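Side-chain contacts in sulfate transporter 4.1, chloroplastic (Arabidopsis thaliana, PDB 7LHV), which carries sulfate across the membrane together with protons and may help to regulate sulfate assimilation: residues F83-T88 with A402-S407; F136-F141 with R145-G150; V374-G379 with Y385-S390. One frame throughout, in Å; residues are numbered along the deposited sequence.

From the N terminus, residues 83-88, with the short helix 83-86, come first, and interaction 1 joins them to residues 402-407, where helix 406-426 begins, closing a loop of more than 300 residues. Interactions 2 and 3 both nest inside that loop and follow one another without crossing. Interaction 2 is a tight return: after helix 125-141 the chain turns back so that residues 145-150 pack on it. Interaction 3 closes a similarly short loop from helix 365-381 to residues 385-390. Strands 149-150 and 388-389 pair antiparallel, so interactions 2 and 3 meet, their centres 9 Å apart. Interactions 1 and 2 also touch, whereas 1 and 3 stay about 12 Å apart at their nearest atoms.

Interaction 1. Residues F83-T88 with A402-S407; sequences FRWIRT and AKTGLS
Trp85 turns its CG between its backbone N and carbonyl carbon (chi1 49°), which lays the indole against residues 402-407, and Thr404 holds OG1 in the corresponding position (chi1 66°), directed at the turn that follows it. The indole thus packs by its face on the N-terminal turn of helix 406-426, where Thr404 OG1 makes a capping bond, in the sulfate permease (SLC26/SulP) transport domain; the 83-86 turn, which lends the tryptophan, is only weakly bonded. Gly405 N sits 3.7 Å above the ring plane, over its centre, and Leu406 N is displaced toward the rim on the same face. Because Gly405 has no side chain, its backbone itself forms the middle of this surface. Thr404 meets the indole obliquely, its side chain crossing that of Trp85 at about a right angle; CB approaches Trp85 CE3 at 3.6 Å, and Thr404 CG2 rests against Trp85 CB at 3.9 Å. Leu406 adds a looser apolar touch through CB, 4.4 Å from Trp85 CZ3. On the opposite face of the indole, Ile86 of the same turn places CG1 near the rim, so that the ring is sandwiched between its own helix and the distant segment.

No hydrogen bond crosses the contact. The polar atom of Thr404 is instead occupied on its own side: OG1 bonds to the carboxylate of Asp98 in helix 91-119, which also receives Lys403 N, and thereby ties the helix start to a transmembrane neighbour. The indole also touches Arg145, in the loop that follows helix 125-141. Within the turn, Thr404 OG1 takes a weak capping bond from Leu406 N, 3.3 Å long and with an N-H...O angle of 158°.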
loop_
_atom_site.group_PDB
_atom_site.type_symbol
_atom_site.label_atom_id
_atom_site.label_comp_id
_atom_site.label_asym_id
_atom_site.label_seq_id
_atom_site.Cartn_x
_atom_site.Cartn_y
_atom_site.Cartn_z
ATOM N N PHE A 83 32.197 -17.134 11.328
ATOM C CA PHE A 83 33.139 -17.084 12.439
ATOM C C PHE A 83 32.463 -16.715 13.750
ATOM O O PHE A 83 33.014 -17.002 14.817
ATOM C CB PHE A 83 34.264 -16.100 12.127
ATOM C CG PHE A 83 35.267 -16.624 11.145
ATOM C CD1 PHE A 83 36.312 -17.431 11.563
ATOM C CD2 PHE A 83 35.167 -16.314 9.801
ATOM C CE1 PHE A 83 37.237 -17.918 10.659
ATOM C CE2 PHE A 83 36.088 -16.797 8.891
ATOM C CZ PHE A 83 37.124 -17.600 9.323
ATOM N N ARG A 84 31.270 -16.111 13.693
ATOM C CA ARG A 84 30.534 -15.816 14.916
ATOM C C ARG A 84 30.316 -17.065 15.756
ATOM O O ARG A 84 30.243 -16.976 16.986
ATOM C CB ARG A 84 29.193 -15.162 14.584
ATOM C CG ARG A 84 29.275 -13.674 14.302
ATOM C CD ARG A 84 27.908 -13.115 13.956
ATOM N NE ARG A 84 26.950 -13.328 15.032
ATOM C CZ ARG A 84 25.633 -13.317 14.876
ATOM N NH1 ARG A 84 25.079 -13.102 13.694
ATOM N NH2 ARG A 84 24.854 -13.525 15.933
ATOM N N TRP A 85 30.210 -18.235 15.123
ATOM C CA TRP A 85 30.143 -19.480 15.875
ATOM C C TRP A 85 31.438 -20.278 15.829
ATOM O O TRP A 85 31.546 -21.286 16.535
ATOM C CB TRP A 85 28.983 -20.356 15.380
ATOM C CG TRP A 85 28.918 -20.548 13.897
ATOM C CD1 TRP A 85 28.143 -19.854 13.018
ATOM C CD2 TRP A 85 29.645 -21.507 13.120
ATOM N NE1 TRP A 85 28.346 -20.315 11.741
ATOM C CE2 TRP A 85 29.265 -21.330 11.776
ATOM C CE3 TRP A 85 30.585 -22.496 13.427
ATOM C CZ2 TRP A 85 29.789 -22.103 10.743
ATOM C CZ3 TRP A 85 31.105 -23.261 12.401
ATOM C CH2 TRP A 85 30.707 -23.061 11.075
ATOM N N ILE A 86 32.418 -19.864 15.025
ATOM C CA ILE A 86 33.692 -20.575 15.005
ATOM C C ILE A 86 34.505 -20.263 16.253
ATOM O O ILE A 86 35.089 -21.162 16.869
ATOM C CB ILE A 86 34.473 -20.244 13.722
ATOM C CG1 ILE A 86 33.757 -20.820 12.502
ATOM C CG2 ILE A 86 35.891 -20.782 13.806
ATOM C CD1 ILE A 86 34.407 -20.459 11.189
ATOM N N ARG A 87 34.560 -18.988 16.649
ATOM C CA ARG A 87 35.345 -18.609 17.819
ATOM C C ARG A 87 34.772 -19.225 19.088
ATOM O O ARG A 87 35.509 -19.781 19.911
ATOM C CB ARG A 87 35.404 -17.086 17.939
ATOM C CG ARG A 87 36.198 -16.410 16.834
ATOM C CD ARG A 87 36.215 -14.901 17.012
ATOM N NE ARG A 87 36.996 -14.242 15.971
ATOM C CZ ARG A 87 36.498 -13.810 14.821
ATOM N NH1 ARG A 87 35.212 -13.929 14.538
ATOM N NH2 ARG A 87 37.310 -13.241 13.936
ATOM N N THR A 88 33.456 -19.144 19.263
ATOM C CA THR A 88 32.797 -19.712 20.437
ATOM C C THR A 88 32.276 -21.107 20.098
ATOM O O THR A 88 31.081 -21.341 19.921
ATOM C CB THR A 88 31.674 -18.794 20.913
ATOM O OG1 THR A 88 30.685 -18.676 19.883
ATOM C CG2 THR A 88 32.222 -17.414 21.237
ATOM N N ALA A 402 21.162 -29.252 16.937
ATOM C CA ALA A 402 22.158 -28.549 16.140
ATOM C C ALA A 402 22.521 -27.235 16.816
ATOM O O ALA A 402 21.642 -26.462 17.208
ATOM C CB ALA A 402 21.634 -28.294 14.730
ATOM N N LYS A 403 23.820 -26.975 16.946
ATOM C CA LYS A 403 24.316 -25.817 17.676
ATOM C C LYS A 403 24.873 -24.732 16.768
ATOM O O LYS A 403 24.524 -23.558 16.924
ATOM C CB LYS A 403 25.388 -26.254 18.683
ATOM C CG LYS A 403 24.873 -27.202 19.749
ATOM C CD LYS A 403 23.747 -26.557 20.535
ATOM C CE LYS A 403 23.163 -27.510 21.558
ATOM N NZ LYS A 403 22.015 -26.897 22.282
ATOM N N THR A 404 25.731 -25.087 15.823
ATOM C CA THR A 404 26.360 -24.125 14.934
ATOM C C THR A 404 25.936 -24.396 13.494
ATOM O O THR A 404 25.108 -25.263 13.216
ATOM C CB THR A 404 27.884 -24.176 15.068
ATOM O OG1 THR A 404 28.364 -25.438 14.589
ATOM C CG2 THR A 404 28.293 -24.005 16.517
ATOM N N GLY A 405 26.515 -23.628 12.574
ATOM C CA GLY A 405 26.263 -23.820 11.160
ATOM C C GLY A 405 27.010 -24.971 10.533
ATOM O O GLY A 405 26.789 -25.266 9.355
ATOM N N LEU A 406 27.893 -25.624 11.293
ATOM C CA LEU A 406 28.597 -26.793 10.776
ATOM C C LEU A 406 27.625 -27.887 10.364
ATOM O O LEU A 406 27.900 -28.636 9.419
ATOM C CB LEU A 406 29.578 -27.317 11.824
ATOM C CG LEU A 406 30.617 -28.329 11.344
ATOM C CD1 LEU A 406 31.597 -27.675 10.389
ATOM C CD2 LEU A 406 31.349 -28.942 12.525
ATOM N N SER A 407 26.481 -27.988 11.046
ATOM C CA SER A 407 25.461 -28.953 10.653
ATOM C C SER A 407 25.047 -28.763 9.203
ATOM O O SER A 407 24.697 -29.735 8.524
ATOM C CB SER A 407 24.243 -28.834 11.566
ATOM O OG SER A 407 24.620 -28.915 12.926
#

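Interaction 2. Residues F136-F141 with R145-G150; sequences FVYAIF and RQLAIG
This is a buried CH-pi and apolar contact near the end of helix 125-141, where the chain doubles back through a short loop and runs into strand 149-150, the partner of strand 388-389 in the SLC26/SulP transport domain. Tyr138 supplies the flat surface, and Leu147 and Ile149 pack on it from the returning segment. With CG anti to the backbone N (chi1 -176°), the tyrosine ring stands out from its helix toward the strand. Ile149 meets it with the methylene CG1, which lies over the centre of one face, 3.6 Å from the ring centroid and only 13° off the normal. That carbon touches all six ring atoms, closest at Tyr138 CG (3.6 Å). The isoleucine can do this because CG1 is anti to its carbonyl carbon (chi1 -75°), the branch CG2 being turned elsewhere.

Leu147 works at the far end of the same ring. Its CD2 comes obliquely to the phenol end, 3.8 Å from Tyr138 CZ, and its CB lies 3.9 Å from Tyr138 OH. The side chains of Leu147 and Ile149 each cross the tyrosine at about a right angle, while Ala148 between them points away.

Helix 365-381 backs the site, with Leu372 touching Ile149 and Glu368 touching Leu147. Helix 391-399 holds residues 146-148 by their backbone, through Ser394 to Ala148 N and Asn397 to Gln146 O.

The two ends of the tyrosine thus have different work: the hydroxyl is hydrogen-bonded to Glu368, which gives this buried polar group a partner and probably limits swinging of the ring, while the ring itself offers Ile149 a weak, largely dispersive CH-pi contact that needs no polar atom from the strand.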
loop_
_atom_site.group_PDB
_atom_site.type_symbol
_atom_site.label_atom_id
_atom_site.label_comp_id
_atom_site.label_asym_id
_atom_site.label_seq_id
_atom_site.Cartn_x
_atom_site.Cartn_y
_atom_site.Cartn_z
ATOM N N PHE A 136 26.966 -25.020 1.211
ATOM C CA PHE A 136 28.328 -24.625 1.561
ATOM C C PHE A 136 28.476 -23.116 1.593
ATOM O O PHE A 136 29.205 -22.574 2.430
ATOM C CB PHE A 136 29.346 -25.222 0.587
ATOM C CG PHE A 136 29.598 -26.682 0.783
ATOM C CD1 PHE A 136 28.687 -27.625 0.356
ATOM C CD2 PHE A 136 30.767 -27.112 1.384
ATOM C CE1 PHE A 136 28.933 -28.968 0.534
ATOM C CE2 PHE A 136 31.016 -28.452 1.568
ATOM C CZ PHE A 136 30.098 -29.382 1.143
ATOM N N VAL A 137 27.798 -22.415 0.687
ATOM C CA VAL A 137 27.867 -20.962 0.717
ATOM C C VAL A 137 27.128 -20.426 1.934
ATOM O O VAL A 137 27.641 -19.562 2.655
ATOM C CB VAL A 137 27.324 -20.368 -0.592
ATOM C CG1 VAL A 137 27.335 -18.861 -0.517
ATOM C CG2 VAL A 137 28.167 -20.837 -1.756
ATOM N N TYR A 138 25.934 -20.957 2.210
ATOM C CA TYR A 138 25.141 -20.407 3.302
ATOM C C TYR A 138 25.853 -20.578 4.634
ATOM O O TYR A 138 25.905 -19.645 5.444
ATOM C CB TYR A 138 23.766 -21.061 3.348
ATOM C CG TYR A 138 22.871 -20.460 4.400
ATOM C CD1 TYR A 138 22.210 -19.266 4.168
ATOM C CD2 TYR A 138 22.698 -21.075 5.629
ATOM C CE1 TYR A 138 21.394 -18.708 5.121
ATOM C CE2 TYR A 138 21.884 -20.523 6.591
ATOM C CZ TYR A 138 21.235 -19.339 6.331
ATOM O OH TYR A 138 20.420 -18.779 7.286
ATOM N N ALA A 139 26.448 -21.750 4.860
ATOM C CA ALA A 139 27.170 -21.992 6.102
ATOM C C ALA A 139 28.304 -21.002 6.306
ATOM O O ALA A 139 28.749 -20.812 7.441
ATOM C CB ALA A 139 27.712 -23.420 6.125
ATOM N N ILE A 140 28.782 -20.372 5.235
ATOM C CA ILE A 140 29.794 -19.334 5.376
ATOM C C ILE A 140 29.168 -17.949 5.502
ATOM O O ILE A 140 29.703 -17.093 6.213
ATOM C CB ILE A 140 30.778 -19.390 4.195
ATOM C CG1 ILE A 140 31.411 -20.777 4.098
ATOM C CG2 ILE A 140 31.860 -18.340 4.349
ATOM C CD1 ILE A 140 32.254 -20.973 2.859
ATOM N N PHE A 141 28.031 -17.709 4.848
ATOM C CA PHE A 141 27.458 -16.371 4.775
ATOM C C PHE A 141 26.101 -16.259 5.456
ATOM O O PHE A 141 25.455 -15.212 5.348
ATOM C CB PHE A 141 27.343 -15.925 3.315
ATOM C CG PHE A 141 28.666 -15.727 2.639
ATOM C CD1 PHE A 141 29.452 -14.630 2.935
ATOM C CD2 PHE A 141 29.126 -16.641 1.707
ATOM C CE1 PHE A 141 30.671 -14.446 2.316
ATOM C CE2 PHE A 141 30.344 -16.462 1.085
ATOM C CZ PHE A 141 31.117 -15.364 1.390
ATOM N N ARG A 145 21.954 -20.451 12.684
ATOM C CA ARG A 145 22.754 -21.624 12.998
ATOM C C ARG A 145 21.970 -22.927 12.921
ATOM O O ARG A 145 22.579 -23.999 12.992
ATOM C CB ARG A 145 23.372 -21.484 14.395
ATOM C CG ARG A 145 24.265 -20.269 14.546
ATOM C CD ARG A 145 24.732 -20.099 15.978
ATOM N NE ARG A 145 25.397 -18.819 16.181
ATOM C CZ ARG A 145 25.765 -18.347 17.365
ATOM N NH1 ARG A 145 25.551 -19.028 18.477
ATOM N NH2 ARG A 145 26.362 -17.160 17.432
ATOM N N GLN A 146 20.647 -22.867 12.777
ATOM C CA GLN A 146 19.833 -24.062 12.632
ATOM C C GLN A 146 19.050 -24.120 11.330
ATOM O O GLN A 146 18.446 -25.159 11.045
ATOM C CB GLN A 146 18.841 -24.200 13.800
ATOM C CG GLN A 146 19.448 -24.598 15.140
ATOM C CD GLN A 146 20.302 -23.515 15.752
ATOM O OE1 GLN A 146 21.494 -23.703 15.985
ATOM N NE2 GLN A 146 19.694 -22.365 16.021
ATOM N N LEU A 147 19.032 -23.049 10.544
ATOM C CA LEU A 147 18.259 -23.044 9.310
ATOM C C LEU A 147 18.876 -23.981 8.282
ATOM O O LEU A 147 20.096 -24.024 8.108
ATOM C CB LEU A 147 18.171 -21.629 8.743
ATOM C CG LEU A 147 17.209 -21.446 7.572
ATOM C CD1 LEU A 147 15.785 -21.415 8.063
ATOM C CD2 LEU A 147 17.530 -20.183 6.808
ATOM N N ALA A 148 18.021 -24.732 7.595
ATOM C CA ALA A 148 18.439 -25.658 6.551
ATOM C C ALA A 148 18.049 -25.092 5.194
ATOM O O ALA A 148 16.885 -24.745 4.973
ATOM C CB ALA A 148 17.811 -27.035 6.757
ATOM N N ILE A 149 19.020 -25.016 4.287
ATOM C CA ILE A 149 18.866 -24.351 2.998
ATOM C C ILE A 149 18.793 -25.406 1.907
ATOM O O ILE A 149 19.607 -26.336 1.876
ATOM C CB ILE A 149 20.020 -23.367 2.744
ATOM C CG1 ILE A 149 19.819 -22.120 3.593
ATOM C CG2 ILE A 149 20.102 -22.991 1.281
ATOM C CD1 ILE A 149 18.493 -21.460 3.356
ATOM N N GLY A 150 17.812 -25.271 1.019
ATOM C CA GLY A 150 17.636 -26.201 -0.067
ATOM C C GLY A 150 16.296 -26.025 -0.747
ATOM O O GLY A 150 15.592 -25.035 -0.528
#

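Interaction 3. Residues V374-G379 with Y385-S390; sequences VANILG and YPATGS
Residues 374-379, within helix 365-381, lie beside the extended residues 385-390, closest between the CA atoms of Asn376 and Pro386 at 6.1 Å. Asn376 bridges the gap with its carboxamide. Its chi1 of -87° brings the amide toward residues 386-387, and OD1 accepts from Ala387 N at 3.1 Å in a nearly straight bond, with an N-H...O angle of 174°. The donor lies in the plane of the amide and meets a lone pair of OD1, at a C=O...N angle of 145°. The same oxygen rests on Pro386 CA at 3.6 Å, while its approach to Ala387 O brings two acceptors together and is not a bond.

The other half of the amide is used as well. Asn376 ND2 bonds to Glu189 of helix 173-194, so the carboxamide is held at both ends, between the extended residues before strand 388-389 and helix 173-194, and its rotation is probably fixed. Replacing Asn376 by a leucine would probably leave Ala387 N without its buried acceptor and Glu189 without the amide donor.

The ring of Pro386 packs on Val155 and Val159 of helix 153-166 and on Ala182 of helix 173-194. The residues held in this way lead into strand 388-389, which pairs antiparallel with strand 149-150; each strand is followed by a short helix, 391-399 and 153-166. Such a strand pair within the membrane is characteristic of the SLC26/SulP transporters and the relatives that share their fold, in which the substrate site lies between the two helix starts, as is probably so here.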
loop_
_atom_site.group_PDB
_atom_site.type_symbol
_atom_site.label_atom_id
_atom_site.label_comp_id
_atom_site.label_asym_id
_atom_site.label_seq_id
_atom_site.Cartn_x
_atom_site.Cartn_y
_atom_site.Cartn_z
ATOM N N VAL A 374 23.481 -14.258 -1.399
ATOM C CA VAL A 374 24.800 -14.732 -1.810
ATOM C C VAL A 374 24.756 -16.224 -2.119
ATOM O O VAL A 374 25.333 -16.689 -3.114
ATOM C CB VAL A 374 25.846 -14.402 -0.733
ATOM C CG1 VAL A 374 27.149 -15.116 -1.023
ATOM C CG2 VAL A 374 26.068 -12.908 -0.666
ATOM N N ALA A 375 24.068 -16.997 -1.273
ATOM C CA ALA A 375 23.940 -18.428 -1.519
ATOM C C ALA A 375 23.239 -18.697 -2.842
ATOM O O ALA A 375 23.669 -19.561 -3.614
ATOM C CB ALA A 375 23.188 -19.092 -0.368
ATOM N N ASN A 376 22.166 -17.960 -3.124
ATOM C CA ASN A 376 21.444 -18.152 -4.378
ATOM C C ASN A 376 22.303 -17.776 -5.578
ATOM O O ASN A 376 22.272 -18.459 -6.607
ATOM C CB ASN A 376 20.153 -17.340 -4.365
ATOM C CG ASN A 376 19.003 -18.093 -3.748
ATOM O OD1 ASN A 376 18.753 -19.245 -4.087
ATOM N ND2 ASN A 376 18.293 -17.445 -2.836
ATOM N N ILE A 377 23.074 -16.692 -5.469
ATOM C CA ILE A 377 23.919 -16.266 -6.584
ATOM C C ILE A 377 24.966 -17.328 -6.896
ATOM O O ILE A 377 25.173 -17.706 -8.058
ATOM C CB ILE A 377 24.569 -14.906 -6.274
ATOM C CG1 ILE A 377 23.539 -13.783 -6.389
ATOM C CG2 ILE A 377 25.741 -14.650 -7.200
ATOM C CD1 ILE A 377 24.041 -12.457 -5.889
ATOM N N LEU A 378 25.637 -17.839 -5.860
ATOM C CA LEU A 378 26.639 -18.874 -6.094
ATOM C C LEU A 378 26.009 -20.170 -6.599
ATOM O O LEU A 378 26.581 -20.838 -7.472
ATOM C CB LEU A 378 27.455 -19.128 -4.830
ATOM C CG LEU A 378 28.664 -18.218 -4.589
ATOM C CD1 LEU A 378 29.697 -18.423 -5.682
ATOM C CD2 LEU A 378 28.282 -16.755 -4.482
ATOM N N GLY A 379 24.839 -20.540 -6.080
ATOM C CA GLY A 379 24.154 -21.708 -6.601
ATOM C C GLY A 379 23.808 -21.565 -8.071
ATOM O O GLY A 379 23.943 -22.516 -8.843
ATOM N N TYR A 385 18.803 -24.068 -8.774
ATOM C CA TYR A 385 17.575 -23.291 -8.825
ATOM C C TYR A 385 17.200 -22.824 -7.420
ATOM O O TYR A 385 17.703 -23.371 -6.433
ATOM C CB TYR A 385 16.453 -24.120 -9.479
ATOM C CG TYR A 385 15.652 -25.035 -8.583
ATOM C CD1 TYR A 385 16.058 -26.340 -8.348
ATOM C CD2 TYR A 385 14.461 -24.610 -8.014
ATOM C CE1 TYR A 385 15.315 -27.182 -7.545
ATOM C CE2 TYR A 385 13.716 -25.444 -7.211
ATOM C CZ TYR A 385 14.147 -26.728 -6.983
ATOM O OH TYR A 385 13.401 -27.558 -6.184
ATOM N N PRO A 386 16.343 -21.802 -7.286
ATOM C CA PRO A 386 16.280 -21.049 -6.023
ATOM C C PRO A 386 16.058 -21.933 -4.802
ATOM O O PRO A 386 15.254 -22.867 -4.820
ATOM C CB PRO A 386 15.097 -20.102 -6.238
ATOM C CG PRO A 386 15.003 -19.939 -7.680
ATOM C CD PRO A 386 15.409 -21.243 -8.281
ATOM N N ALA A 387 16.787 -21.621 -3.734
ATOM C CA ALA A 387 16.747 -22.383 -2.496
ATOM C C ALA A 387 16.542 -21.432 -1.327
ATOM O O ALA A 387 17.258 -20.433 -1.206
ATOM C CB ALA A 387 18.039 -23.180 -2.301
ATOM N N THR A 388 15.569 -21.744 -0.471
ATOM C CA THR A 388 15.316 -20.943 0.720
ATOM C C THR A 388 15.241 -21.831 1.955
ATOM O O THR A 388 15.502 -23.034 1.876
ATOM C CB THR A 388 14.023 -20.139 0.574
ATOM O OG1 THR A 388 12.935 -21.027 0.295
ATOM C CG2 THR A 388 14.145 -19.128 -0.553
ATOM N N GLY A 389 14.890 -21.247 3.098
ATOM C CA GLY A 389 14.778 -22.025 4.317
ATOM C C GLY A 389 13.615 -22.998 4.267
ATOM O O GLY A 389 12.592 -22.756 3.629
ATOM N N SER A 390 13.780 -24.118 4.962
ATOM C CA SER A 390 12.804 -25.199 4.961
ATOM C C SER A 390 12.133 -25.288 6.322
ATOM O O SER A 390 12.812 -25.341 7.348
ATOM C CB SER A 390 13.470 -26.531 4.623
ATOM O OG SER A 390 14.222 -26.430 3.430
#